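Local coordinates for Phosphoglucomutase/phosphomannomutase family protein (Burkholderia thailandensis, PDB 3UW2), which probably catalyses intramolecular phosphate transfer on phosphosugars, as members of the phosphohexose mutase family do, and binds a metal ion, zinc in this crystal, at residues Gly187-Thr192 with Gly364-Ala369; Glu243-Val248 with Gly271-Asp276; Gln278-Asp283 with Leu384-Pro389; Ala290-Ser295 with Leu372-Arg377. One frame throughout, in Å; residues are numbered along the deposited sequence.

Interaction 1: residues Gly187-Thr192 with Gly364-Ala369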
loop_
_atom_site.group_PDB
_atom_site.type_symbol
_atom_site.label_atom_id
_atom_site.label_comp_id
_atom_site.label_asym_id
_atom_site.label_seq_id
_atom_site.Cartn_x
_atom_site.Cartn_y
_atom_site.Cartn_z
ATOM N N GLY A 187 -5.104 -1.469 -23.080
ATOM C CA GLY A 187 -5.182 -0.448 -24.127
ATOM C C GLY A 187 -4.129 0.656 -23.959
ATOM O O GLY A 187 -3.884 1.373 -24.900
ATOM N N ASP A 188 -3.492 0.801 -22.780
ATOM C CA ASP A 188 -2.435 1.846 -22.617
ATOM C C ASP A 188 -1.023 1.258 -22.484
ATOM O O ASP A 188 -0.056 1.983 -22.570
ATOM C CB ASP A 188 -2.700 2.837 -21.434
ATOM C CG ASP A 188 -1.723 4.061 -21.442
ATOM O OD1 ASP A 188 -1.625 4.801 -22.470
ATOM O OD2 ASP A 188 -1.028 4.297 -20.417
ATOM N N ILE A 189 -0.906 -0.032 -22.235
ATOM C CA ILE A 189 0.401 -0.642 -22.075
ATOM C C ILE A 189 0.596 -1.774 -23.087
ATOM O O ILE A 189 -0.168 -2.742 -23.142
ATOM C CB ILE A 189 0.626 -1.158 -20.626
ATOM C CG1 ILE A 189 0.627 -0.003 -19.597
ATOM C CG2 ILE A 189 1.945 -1.943 -20.612
ATOM C CD1 ILE A 189 0.687 -0.475 -18.117
ATOM N N LYS A 190 1.619 -1.645 -23.908
ATOM C CA LYS A 190 1.885 -2.609 -24.966
ATOM C C LYS A 190 3.337 -3.055 -24.764
ATOM O O LYS A 190 4.259 -2.296 -25.077
ATOM C CB LYS A 190 1.686 -1.898 -26.324
ATOM C CG LYS A 190 0.271 -1.974 -26.922
ATOM C CD LYS A 190 -0.811 -1.216 -26.159
ATOM C CE LYS A 190 -2.080 -1.064 -26.981
ATOM N NZ LYS A 190 -2.968 -2.258 -26.849
ATOM N N LEU A 191 3.566 -4.265 -24.241
ATOM C CA LEU A 191 4.957 -4.708 -23.986
ATOM C C LEU A 191 5.815 -4.879 -25.253
ATOM O O LEU A 191 5.365 -5.455 -26.232
ATOM C CB LEU A 191 4.971 -6.011 -23.195
ATOM C CG LEU A 191 4.150 -5.928 -21.901
ATOM C CD1 LEU A 191 4.331 -7.219 -21.182
ATOM C CD2 LEU A 191 4.624 -4.792 -21.011
ATOM N N THR A 192 7.064 -4.417 -25.185
ATOM C CA THR A 192 8.070 -4.579 -26.243
ATOM C C THR A 192 8.241 -6.014 -26.677
ATOM O O THR A 192 8.357 -6.272 -27.875
ATOM C CB THR A 192 9.403 -3.955 -25.837
ATOM O OG1 THR A 192 9.176 -2.562 -25.648
ATOM C CG2 THR A 192 10.460 -4.099 -26.953
ATOM N N GLY A 364 -1.003 -2.670 -6.847
ATOM C CA GLY A 364 0.029 -3.652 -7.115
ATOM C C GLY A 364 0.006 -4.259 -8.517
ATOM O O GLY A 364 1.079 -4.584 -9.074
ATOM N N LEU A 365 -1.194 -4.455 -9.075
ATOM C CA LEU A 365 -1.336 -5.098 -10.377
ATOM C C LEU A 365 -0.950 -4.091 -11.497
ATOM O O LEU A 365 -0.307 -4.474 -12.474
ATOM C CB LEU A 365 -2.796 -5.529 -10.634
ATOM C CG LEU A 365 -3.250 -6.868 -9.987
ATOM C CD1 LEU A 365 -3.341 -6.809 -8.469
ATOM C CD2 LEU A 365 -4.645 -7.208 -10.562
ATOM N N TYR A 366 -1.421 -2.844 -11.374
ATOM C CA TYR A 366 -0.975 -1.795 -12.247
ATOM C C TYR A 366 0.517 -1.532 -12.124
ATOM O O TYR A 366 1.178 -1.346 -13.130
ATOM C CB TYR A 366 -1.769 -0.489 -11.985
ATOM C CG TYR A 366 -1.508 0.537 -13.056
ATOM C CD1 TYR A 366 -1.953 0.328 -14.384
ATOM C CD2 TYR A 366 -0.799 1.721 -12.775
ATOM C CE1 TYR A 366 -1.661 1.268 -15.422
ATOM C CE2 TYR A 366 -0.526 2.656 -13.775
ATOM C CZ TYR A 366 -1.016 2.442 -15.083
ATOM O OH TYR A 366 -0.741 3.382 -16.042
ATOM N N THR A 367 1.057 -1.509 -10.901
ATOM C CA THR A 367 2.527 -1.288 -10.770
ATOM C C THR A 367 3.244 -2.435 -11.516
ATOM O O THR A 367 4.237 -2.196 -12.206
ATOM C CB THR A 367 2.908 -1.284 -9.264
ATOM O OG1 THR A 367 2.231 -0.182 -8.644
ATOM C CG2 THR A 367 4.450 -1.199 -9.015
ATOM N N GLY A 368 2.763 -3.677 -11.354
ATOM C CA GLY A 368 3.359 -4.804 -12.058
ATOM C C GLY A 368 3.386 -4.552 -13.572
ATOM O O GLY A 368 4.375 -4.793 -14.227
ATOM N N ALA A 369 2.277 -4.071 -14.117
ATOM C CA ALA A 369 2.193 -3.814 -15.525
ATOM C C ALA A 369 3.167 -2.697 -15.926
ATOM O O ALA A 369 3.831 -2.796 -16.974
ATOM C CB ALA A 369 0.748 -3.452 -15.886
HETATM O O HOH W 1 -2.233 3.694 -18.058
#
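I189 and A369 bring the two backbones nearest, their CA atoms 7.5 Å apart, where the irregular chain 187-192 passes the first turns of helix 364-375. The I189 side chain reaches across with its far end: CD1 lies 3.7 Å from A369 CB and 4.0 Å from Y366 CE1, meeting the tyrosine ring at a slant. An extended chi2 of 173° carries that methyl out to the helix, while CG2 stays back near the carbonyl oxygen of A369. Y366 has its CG anti to the backbone N (chi1 -169°), which swings the ring along the helix flank toward 187-192. Its hydroxyl is bridged to D188 by a water that accepts from Y366 OH at 2.5 Å and donates to D188 OD2 at 2.7 Å. Both ends are held further: R357 forms a salt bridge with D188 OD2, R370 hydrogen-bonds Y366 OH, and W358 stacks on the tyrosine ring. The Y366 side chain lies about 14 Å from the zinc ion, so the contact is not part of the metal site. It is a domain interface of the phosphohexose mutase fold, joining the loop after helix 178-186 of alpha/beta/alpha domain II to a helix of domain III.

Interaction 2: residues Glu243-Val248 with Gly271-Asp276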
loop_
_atom_site.group_PDB
_atom_site.type_symbol
_atom_site.label_atom_id
_atom_site.label_comp_id
_atom_site.label_asym_id
_atom_site.label_seq_id
_atom_site.Cartn_x
_atom_site.Cartn_y
_atom_site.Cartn_z
ATOM N N GLU A 243 10.667 -14.573 4.066
ATOM C CA GLU A 243 10.261 -15.997 4.112
ATOM C C GLU A 243 9.057 -16.317 3.205
ATOM O O GLU A 243 8.900 -17.479 2.808
ATOM C CB GLU A 243 9.893 -16.436 5.529
ATOM C CG GLU A 243 11.023 -16.274 6.562
ATOM C CD GLU A 243 11.198 -14.824 7.049
ATOM O OE1 GLU A 243 10.265 -13.976 6.911
ATOM O OE2 GLU A 243 12.303 -14.528 7.564
ATOM N N ASN A 244 8.221 -15.313 2.907
ATOM C CA ASN A 244 7.073 -15.525 1.989
ATOM C C ASN A 244 7.423 -15.375 0.517
ATOM O O ASN A 244 6.542 -15.480 -0.367
ATOM C CB ASN A 244 5.839 -14.671 2.362
ATOM C CG ASN A 244 5.362 -14.938 3.782
ATOM O OD1 ASN A 244 5.260 -16.076 4.180
ATOM N ND2 ASN A 244 5.077 -13.882 4.542
ATOM N N LEU A 245 8.705 -15.135 0.261
ATOM C CA LEU A 245 9.213 -15.028 -1.101
ATOM C C LEU A 245 10.059 -16.246 -1.492
ATOM O O LEU A 245 10.564 -16.296 -2.629
ATOM C CB LEU A 245 9.962 -13.676 -1.342
ATOM C CG LEU A 245 9.174 -12.367 -1.023
ATOM C CD1 LEU A 245 10.045 -11.123 -1.102
ATOM C CD2 LEU A 245 7.965 -12.221 -1.939
ATOM N N GLN A 246 10.233 -17.203 -0.576
ATOM C CA GLN A 246 11.164 -18.306 -0.841
ATOM C C GLN A 246 10.667 -19.203 -1.982
ATOM O O GLN A 246 11.494 -19.744 -2.714
ATOM C CB GLN A 246 11.530 -19.083 0.436
ATOM C CG GLN A 246 12.236 -18.202 1.475
ATOM C CD GLN A 246 13.468 -17.511 0.898
ATOM O OE1 GLN A 246 14.330 -18.175 0.337
ATOM N NE2 GLN A 246 13.534 -16.175 1.001
ATOM N N ASP A 247 9.342 -19.306 -2.174
ATOM C CA ASP A 247 8.771 -20.084 -3.284
ATOM C C ASP A 247 9.014 -19.430 -4.616
ATOM O O ASP A 247 9.315 -20.135 -5.592
ATOM C CB ASP A 247 7.268 -20.309 -3.120
ATOM C CG ASP A 247 6.965 -21.215 -1.943
ATOM O OD1 ASP A 247 7.394 -22.366 -1.979
ATOM O OD2 ASP A 247 6.364 -20.770 -0.953
ATOM N N VAL A 248 8.852 -18.096 -4.686
ATOM C CA VAL A 248 9.102 -17.370 -5.930
ATOM C C VAL A 248 10.629 -17.524 -6.279
ATOM O O VAL A 248 10.981 -17.723 -7.460
ATOM C CB VAL A 248 8.777 -15.848 -5.771
ATOM C CG1 VAL A 248 9.548 -14.997 -6.785
ATOM C CG2 VAL A 248 7.283 -15.610 -5.825
ATOM N N GLY A 271 5.624 -7.214 -4.517
ATOM C CA GLY A 271 7.034 -7.627 -4.273
ATOM C C GLY A 271 7.675 -8.100 -5.573
ATOM O O GLY A 271 7.004 -8.767 -6.377
ATOM N N VAL A 272 8.971 -7.797 -5.771
ATOM C CA VAL A 272 9.691 -8.029 -7.037
ATOM C C VAL A 272 10.981 -8.715 -6.685
ATOM O O VAL A 272 11.758 -8.226 -5.849
ATOM C CB VAL A 272 10.038 -6.680 -7.785
ATOM C CG1 VAL A 272 10.910 -6.937 -9.029
ATOM C CG2 VAL A 272 8.774 -5.904 -8.150
ATOM N N VAL A 273 11.198 -9.859 -7.330
ATOM C CA VAL A 273 12.392 -10.698 -7.146
ATOM C C VAL A 273 13.079 -10.904 -8.516
ATOM O O VAL A 273 12.423 -11.222 -9.518
ATOM C CB VAL A 273 12.009 -12.123 -6.563
ATOM C CG1 VAL A 273 13.239 -13.010 -6.313
ATOM C CG2 VAL A 273 11.242 -11.992 -5.253
ATOM N N THR A 274 14.394 -10.752 -8.547
ATOM C CA THR A 274 15.148 -11.057 -9.741
ATOM C C THR A 274 15.389 -12.572 -9.947
ATOM O O THR A 274 15.146 -13.391 -9.059
ATOM C CB THR A 274 16.527 -10.344 -9.756
ATOM O OG1 THR A 274 17.329 -10.878 -8.701
ATOM C CG2 THR A 274 16.324 -8.812 -9.557
ATOM N N LYS A 275 15.884 -12.900 -11.139
ATOM C CA LYS A 275 16.184 -14.233 -11.576
ATOM C C LYS A 275 17.162 -14.884 -10.580
ATOM O O LYS A 275 16.982 -16.061 -10.173
ATOM C CB LYS A 275 16.858 -14.139 -12.975
ATOM C CG LYS A 275 17.293 -15.479 -13.619
ATOM C CD LYS A 275 16.077 -16.346 -14.022
ATOM C CE LYS A 275 16.547 -17.708 -14.602
ATOM N NZ LYS A 275 15.322 -18.580 -14.660
ATOM N N ASP A 276 18.199 -14.121 -10.225
ATOM C CA ASP A 276 19.166 -14.562 -9.243
ATOM C C ASP A 276 18.738 -14.371 -7.770
ATOM O O ASP A 276 19.599 -14.435 -6.868
ATOM C CB ASP A 276 20.554 -13.954 -9.528
ATOM C CG ASP A 276 20.559 -12.397 -9.485
ATOM O OD1 ASP A 276 19.538 -11.727 -9.702
ATOM O OD2 ASP A 276 21.647 -11.849 -9.252
#
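V273 meets V248 and, more lightly, L245, and the strand that carries it begins the second segment at G271. G271 faces L245 but has no side chain to offer and makes no close contact; the strand is tied here to its neighbour 259-263 through a backbone bond between G271 and A262. V272 turns its side chain the other way, onto L385 of helix 381-386, so alternate residues of the strand serve opposite layers. V273 points back to 243-248 and carries the contact. Its CB and its CG2 each lie 3.8 Å from V248 CG1, the two valines running past each other in opposite directions. V248 CG1 stands anti to its own backbone N (chi1 156°), which directs that branch at the strand. L245 CD1 is 4.4 Å from V273 CG2. No hydrogen bond crosses between the segments, and the meeting residues are all buried. This is helix-on-sheet packing in alpha/beta/alpha domain II: the start of helix 246-254 lies against 270-273, the antiparallel edge strand of a four-stranded mixed sheet, and I249 and L252 continue the cover of V273 along the same helix. T274 again turns away from 243-248; OG1 donates to D276 OD1 at 2.6 Å, meeting the carboxylate oxygen on its anti side and 34° out of plane, and accepts from Q278 N. K275 NZ is hydrogen-bonded to the carbonyl oxygens of L252, in helix 246-254, and of A257, just past its end.

Interaction 3: residues Gln278-Asp283 with Leu384-Pro389. With EDO (1,2-ethanediol), chain G.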
loop_
_atom_site.group_PDB
_atom_site.type_symbol
_atom_site.label_atom_id
_atom_site.label_comp_id
_atom_site.label_asym_id
_atom_site.label_seq_id
_atom_site.Cartn_x
_atom_site.Cartn_y
_atom_site.Cartn_z
ATOM N N GLN A 278 17.297 -11.864 -5.902
ATOM C CA GLN A 278 17.421 -10.597 -5.182
ATOM C C GLN A 278 16.061 -9.933 -5.038
ATOM O O GLN A 278 15.360 -9.719 -6.044
ATOM C CB GLN A 278 18.365 -9.633 -5.924
ATOM C CG GLN A 278 19.799 -10.128 -6.132
ATOM C CD GLN A 278 20.372 -10.693 -4.875
ATOM O OE1 GLN A 278 20.578 -11.899 -4.777
ATOM N NE2 GLN A 278 20.583 -9.858 -3.885
ATOM N N ILE A 279 15.685 -9.588 -3.809
ATOM C CA ILE A 279 14.476 -8.798 -3.605
ATOM C C ILE A 279 14.762 -7.316 -3.994
ATOM O O ILE A 279 15.723 -6.773 -3.539
ATOM C CB ILE A 279 14.003 -8.846 -2.136
ATOM C CG1 ILE A 279 13.745 -10.298 -1.736
ATOM C CG2 ILE A 279 12.758 -7.933 -1.970
ATOM C CD1 ILE A 279 14.088 -10.614 -0.299
ATOM N N ILE A 280 13.942 -6.688 -4.836
ATOM C CA ILE A 280 14.120 -5.252 -5.178
ATOM C C ILE A 280 13.147 -4.422 -4.336
ATOM O O ILE A 280 11.899 -4.444 -4.547
ATOM C CB ILE A 280 13.942 -5.001 -6.727
ATOM C CG1 ILE A 280 14.762 -6.019 -7.533
ATOM C CG2 ILE A 280 14.302 -3.546 -7.130
ATOM C CD1 ILE A 280 16.277 -5.967 -7.362
ATOM N N TYR A 281 13.679 -3.772 -3.295
ATOM C CA TYR A 281 12.825 -3.016 -2.358
ATOM C C TYR A 281 12.116 -1.874 -3.053
ATOM O O TYR A 281 12.578 -1.389 -4.092
ATOM C CB TYR A 281 13.613 -2.513 -1.145
ATOM C CG TYR A 281 13.961 -3.666 -0.287
ATOM C CD1 TYR A 281 15.275 -4.125 -0.197
ATOM C CD2 TYR A 281 12.956 -4.384 0.357
ATOM C CE1 TYR A 281 15.593 -5.266 0.547
ATOM C CE2 TYR A 281 13.246 -5.531 1.094
ATOM C CZ TYR A 281 14.571 -5.965 1.192
ATOM O OH TYR A 281 14.856 -7.091 1.939
ATOM N N PRO A 282 10.959 -1.462 -2.527
ATOM C CA PRO A 282 10.212 -0.482 -3.328
ATOM C C PRO A 282 10.914 0.876 -3.437
ATOM O O PRO A 282 10.616 1.575 -4.366
ATOM C CB PRO A 282 8.874 -0.349 -2.587
ATOM C CG PRO A 282 8.726 -1.712 -1.921
ATOM C CD PRO A 282 10.100 -2.177 -1.557
ATOM N N ASP A 283 11.843 1.270 -2.545
ATOM C CA ASP A 283 12.493 2.530 -2.854
ATOM C C ASP A 283 13.345 2.410 -4.153
ATOM O O ASP A 283 13.523 3.440 -4.861
ATOM C CB ASP A 283 13.310 3.107 -1.679
ATOM C CG ASP A 283 14.265 2.123 -1.087
ATOM O OD1 ASP A 283 14.276 0.917 -1.507
ATOM O OD2 ASP A 283 15.019 2.578 -0.175
ATOM N N LEU A 384 19.195 -4.954 -15.167
ATOM C CA LEU A 384 18.591 -3.610 -15.029
ATOM C C LEU A 384 18.172 -3.339 -13.591
ATOM O O LEU A 384 18.515 -2.312 -13.026
ATOM C CB LEU A 384 17.407 -3.427 -15.978
ATOM C CG LEU A 384 16.744 -2.029 -16.078
ATOM C CD1 LEU A 384 17.698 -0.961 -16.621
ATOM C CD2 LEU A 384 15.481 -2.041 -16.908
ATOM N N LEU A 385 17.485 -4.281 -12.955
ATOM C CA LEU A 385 17.061 -4.064 -11.562
ATOM C C LEU A 385 18.238 -4.088 -10.591
ATOM O O LEU A 385 18.362 -3.198 -9.754
ATOM C CB LEU A 385 16.056 -5.143 -11.118
ATOM C CG LEU A 385 14.672 -5.041 -11.818
ATOM C CD1 LEU A 385 13.946 -6.359 -11.629
ATOM C CD2 LEU A 385 13.832 -3.913 -11.247
ATOM N N ASN A 386 19.104 -5.086 -10.707
ATOM C CA ASN A 386 20.259 -5.172 -9.799
ATOM C C ASN A 386 21.184 -3.970 -9.880
ATOM O O ASN A 386 21.883 -3.667 -8.920
ATOM C CB ASN A 386 21.057 -6.489 -9.948
ATOM C CG ASN A 386 20.267 -7.702 -9.398
ATOM O OD1 ASN A 386 19.674 -7.628 -8.306
ATOM N ND2 ASN A 386 20.239 -8.808 -10.160
ATOM N N GLY A 387 21.227 -3.323 -11.031
ATOM C CA GLY A 387 22.163 -2.241 -11.200
ATOM C C GLY A 387 21.611 -0.900 -10.702
ATOM O O GLY A 387 22.344 0.063 -10.705
ATOM N N LEU A 388 20.335 -0.846 -10.285
ATOM C CA LEU A 388 19.804 0.337 -9.574
ATOM C C LEU A 388 20.701 0.660 -8.392
ATOM O O LEU A 388 21.349 -0.220 -7.893
ATOM C CB LEU A 388 18.351 0.098 -9.152
ATOM C CG LEU A 388 17.355 0.164 -10.352
ATOM C CD1 LEU A 388 16.082 -0.549 -9.985
ATOM C CD2 LEU A 388 17.052 1.602 -10.662
ATOM N N PRO A 389 20.793 1.947 -7.997
ATOM C CA PRO A 389 21.622 2.328 -6.847
ATOM C C PRO A 389 21.197 1.514 -5.608
ATOM O O PRO A 389 20.015 1.202 -5.436
ATOM C CB PRO A 389 21.266 3.811 -6.631
ATOM C CG PRO A 389 20.718 4.305 -7.962
ATOM C CD PRO A 389 20.208 3.105 -8.699
HETATM C C1 EDO G . 15.880 2.421 3.145
HETATM O O1 EDO G . 16.241 1.599 2.028
HETATM C C2 EDO G . 16.483 1.852 4.431
HETATM O O2 EDO G . 15.802 0.617 4.639
#
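I280 packs on L385 where the chain leading into helix 282-296 runs beside the end of helix 381-386, in alpha/beta/alpha domain III of the phosphohexose mutase fold. This buried half is tight and mainly apolar. I280 CD1 and CG1 both sit 3.9 Å from L385 CB, and the two side chains meet aslant, so that the isoleucine lies against the base of the leucine and its CG2 reaches the CD2 branch at 4.2 Å. Both I280 torsions are near -60° (chi1 -48°, chi2 -63°), folding CD1 back over the helix, where it also borders N386 OD1; L288 and L375 extend the apolar surroundings of L385. Toward solvent the contact changes character. Exposed Q278 crosses N386 at about a right angle, with the amide planes 56° apart, and it is the aliphatic part of the glutamine, CG, that approaches N386 OD1 at 3.3 Å. No hydrogen bond joins the two amides; N386 ND2 is instead bonded to D276 OD1, which fixes the rotation of the asparagine amide and turns OD1 toward Q278. Y281 occupies the N-cap position of helix 282-296. D283, a buried residue in the first turn, takes no part in the packing on 384-389; its OD2 accepts a hydrogen bond from the backbone N of T309 and another, of 2.7 Å, from O1 of an ethanediol probably left by the crystallisation liquor.

Interaction 4: residues Ala290-Ser295 with Leu372-Arg377; sequences AEEVLS and LEILAR
E292 and I374 meet where two helices of alpha/beta/alpha domain III, 282-296 and 364-375, lie side by side at the protein surface, the CA atoms of E292 and I374 7.9 Å apart. The apolar part is small. I374 CD1 touches E292 CB at 3.8 Å, so the isoleucine tip lies against the aliphatic base of the glutamate, and the two side chains meet at a slant. E292 leaves its helix with CG anti to the backbone N (chi1 -168°), then bends at chi2, which sets its methylene CG by I374 and turns the carboxylate aside. The R377 side chain crosses it at about a right angle: NH1 lies 4.1 Å from E292 CG, which sits at the edge of the guanidinium. The charged ends do not pair directly, E292 OE2 and R377 NH1 being 4.7 Å apart. A water links the two side chains, accepting from R377 NH2 and donating weakly to both E292 OE2 and E373 OE1. E292 OE1 forms a salt bridge with R296 and E373 OE2 one with R357, and R370 pairs weakly with both glutamates; these arginines would probably offset the two negative charges. Among bonds within the helices, S295 OG donates to the carbonyl oxygen of E292 at 2.7 Å, at a C=O...donor angle of 138° and tilted 18° from the carbonyl plane.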
loop_
_atom_site.group_PDB
_atom_site.type_symbol
_atom_site.label_atom_id
_atom_site.label_comp_id
_atom_site.label_asym_id
_atom_site.label_seq_id
_atom_site.Cartn_x
_atom_site.Cartn_y
_atom_site.Cartn_z
ATOM N N ALA A 290 10.475 6.580 -11.582
ATOM C CA ALA A 290 10.685 8.025 -11.601
ATOM C C ALA A 290 11.482 8.358 -12.849
ATOM O O ALA A 290 11.238 9.380 -13.487
ATOM C CB ALA A 290 11.511 8.456 -10.360
ATOM N N GLU A 291 12.495 7.559 -13.165
ATOM C CA GLU A 291 13.262 7.857 -14.348
ATOM C C GLU A 291 12.353 7.872 -15.583
ATOM O O GLU A 291 12.382 8.816 -16.378
ATOM C CB GLU A 291 14.422 6.873 -14.496
ATOM C CG GLU A 291 15.092 6.842 -15.874
ATOM C CD GLU A 291 16.305 5.889 -15.889
ATOM O OE1 GLU A 291 16.229 4.757 -15.322
ATOM O OE2 GLU A 291 17.340 6.294 -16.455
ATOM N N GLU A 292 11.570 6.838 -15.766
ATOM C CA GLU A 292 10.697 6.779 -16.946
ATOM C C GLU A 292 9.613 7.922 -16.922
ATOM O O GLU A 292 9.383 8.617 -17.925
ATOM C CB GLU A 292 10.041 5.394 -17.004
ATOM C CG GLU A 292 9.339 5.110 -18.331
ATOM C CD GLU A 292 8.071 5.927 -18.542
ATOM O OE1 GLU A 292 7.337 6.157 -17.555
ATOM O OE2 GLU A 292 7.819 6.370 -19.699
ATOM N N VAL A 293 8.981 8.139 -15.760
ATOM C CA VAL A 293 7.958 9.196 -15.635
ATOM C C VAL A 293 8.562 10.569 -15.900
ATOM O O VAL A 293 7.997 11.361 -16.637
ATOM C CB VAL A 293 7.260 9.104 -14.250
ATOM C CG1 VAL A 293 6.416 10.339 -13.855
ATOM C CG2 VAL A 293 6.463 7.822 -14.172
ATOM N N LEU A 294 9.717 10.852 -15.295
ATOM C CA LEU A 294 10.327 12.159 -15.474
ATOM C C LEU A 294 10.786 12.441 -16.923
ATOM O O LEU A 294 10.806 13.607 -17.384
ATOM C CB LEU A 294 11.491 12.340 -14.491
ATOM C CG LEU A 294 10.990 12.506 -13.045
ATOM C CD1 LEU A 294 12.258 12.330 -12.173
ATOM C CD2 LEU A 294 10.343 13.910 -12.860
ATOM N N SER A 295 11.100 11.378 -17.656
ATOM C CA SER A 295 11.458 11.501 -19.038
ATOM C C SER A 295 10.300 12.091 -19.803
ATOM O O SER A 295 10.543 12.784 -20.729
ATOM C CB SER A 295 11.848 10.113 -19.617
ATOM O OG SER A 295 10.696 9.450 -20.107
ATOM N N LEU A 372 6.642 -4.199 -15.984
ATOM C CA LEU A 372 6.850 -4.997 -17.216
ATOM C C LEU A 372 7.057 -4.096 -18.474
ATOM O O LEU A 372 7.813 -4.429 -19.370
ATOM C CB LEU A 372 5.678 -5.949 -17.441
ATOM C CG LEU A 372 5.369 -7.088 -16.458
ATOM C CD1 LEU A 372 4.052 -7.737 -16.792
ATOM C CD2 LEU A 372 6.498 -8.090 -16.601
ATOM N N GLU A 373 6.350 -2.984 -18.567
ATOM C CA GLU A 373 6.529 -2.070 -19.697
ATOM C C GLU A 373 8.011 -1.634 -19.838
ATOM O O GLU A 373 8.545 -1.554 -20.965
ATOM C CB GLU A 373 5.677 -0.822 -19.466
ATOM C CG GLU A 373 5.800 0.227 -20.576
ATOM C CD GLU A 373 4.871 1.408 -20.320
ATOM O OE1 GLU A 373 5.107 2.237 -19.372
ATOM O OE2 GLU A 373 3.888 1.487 -21.053
ATOM N N ILE A 374 8.629 -1.331 -18.695
ATOM C CA ILE A 374 10.017 -0.921 -18.635
ATOM C C ILE A 374 10.978 -2.101 -18.827
ATOM O O ILE A 374 11.891 -2.010 -19.661
ATOM C CB ILE A 374 10.330 -0.207 -17.311
ATOM C CG1 ILE A 374 9.516 1.116 -17.204
ATOM C CG2 ILE A 374 11.835 0.070 -17.184
ATOM C CD1 ILE A 374 9.524 1.772 -15.845
ATOM N N LEU A 375 10.797 -3.180 -18.047
ATOM C CA LEU A 375 11.659 -4.378 -18.091
ATOM C C LEU A 375 11.664 -5.007 -19.494
ATOM O O LEU A 375 12.702 -5.467 -19.986
ATOM C CB LEU A 375 11.165 -5.422 -17.077
ATOM C CG LEU A 375 11.331 -5.026 -15.594
ATOM C CD1 LEU A 375 10.959 -6.210 -14.690
ATOM C CD2 LEU A 375 12.707 -4.457 -15.288
ATOM N N ALA A 376 10.520 -4.972 -20.174
ATOM C CA ALA A 376 10.457 -5.595 -21.500
ATOM C C ALA A 376 11.337 -4.911 -22.557
ATOM O O ALA A 376 11.617 -5.489 -23.593
ATOM C CB ALA A 376 8.992 -5.739 -21.975
ATOM N N ARG A 377 11.784 -3.695 -22.300
ATOM C CA ARG A 377 12.715 -3.014 -23.242
ATOM C C ARG A 377 14.158 -3.528 -23.195
ATOM O O ARG A 377 14.980 -3.095 -23.979
ATOM C CB ARG A 377 12.657 -1.485 -23.034
ATOM C CG ARG A 377 11.234 -0.987 -23.288
ATOM C CD ARG A 377 11.000 0.424 -22.750
ATOM N NE ARG A 377 9.673 0.932 -23.145
ATOM C CZ ARG A 377 9.018 1.844 -22.442
ATOM N NH1 ARG A 377 9.535 2.297 -21.305
ATOM N NH2 ARG A 377 7.832 2.255 -22.832
HETATM O O HOH W 2 7.183 3.828 -20.613
#

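In the fold
Interactions 1 and 2 are buried, interaction 3 is partly so, and interaction 4 lies at the surface. Interaction 2 is hydrocarbon alone; interaction 1, though buried, adds a water bridge; interaction 4 is a small apolar touch with water-linked charges. Helix 364-375 serves both interaction 1 and interaction 4, and L191 CD2 packs on the backbone of E373 between them. Helix 282-296 is likewise shared by interactions 3 and 4, which meet through L375 against L384 and L385. Interactions 2 and 3 adjoin through a probable backbone bond from I280 N to V272 O, linking strand 270-273 to the chain that leads into helix 282-296. Interaction 1 spans domains II and III, whereas interaction 4 stays within domain III.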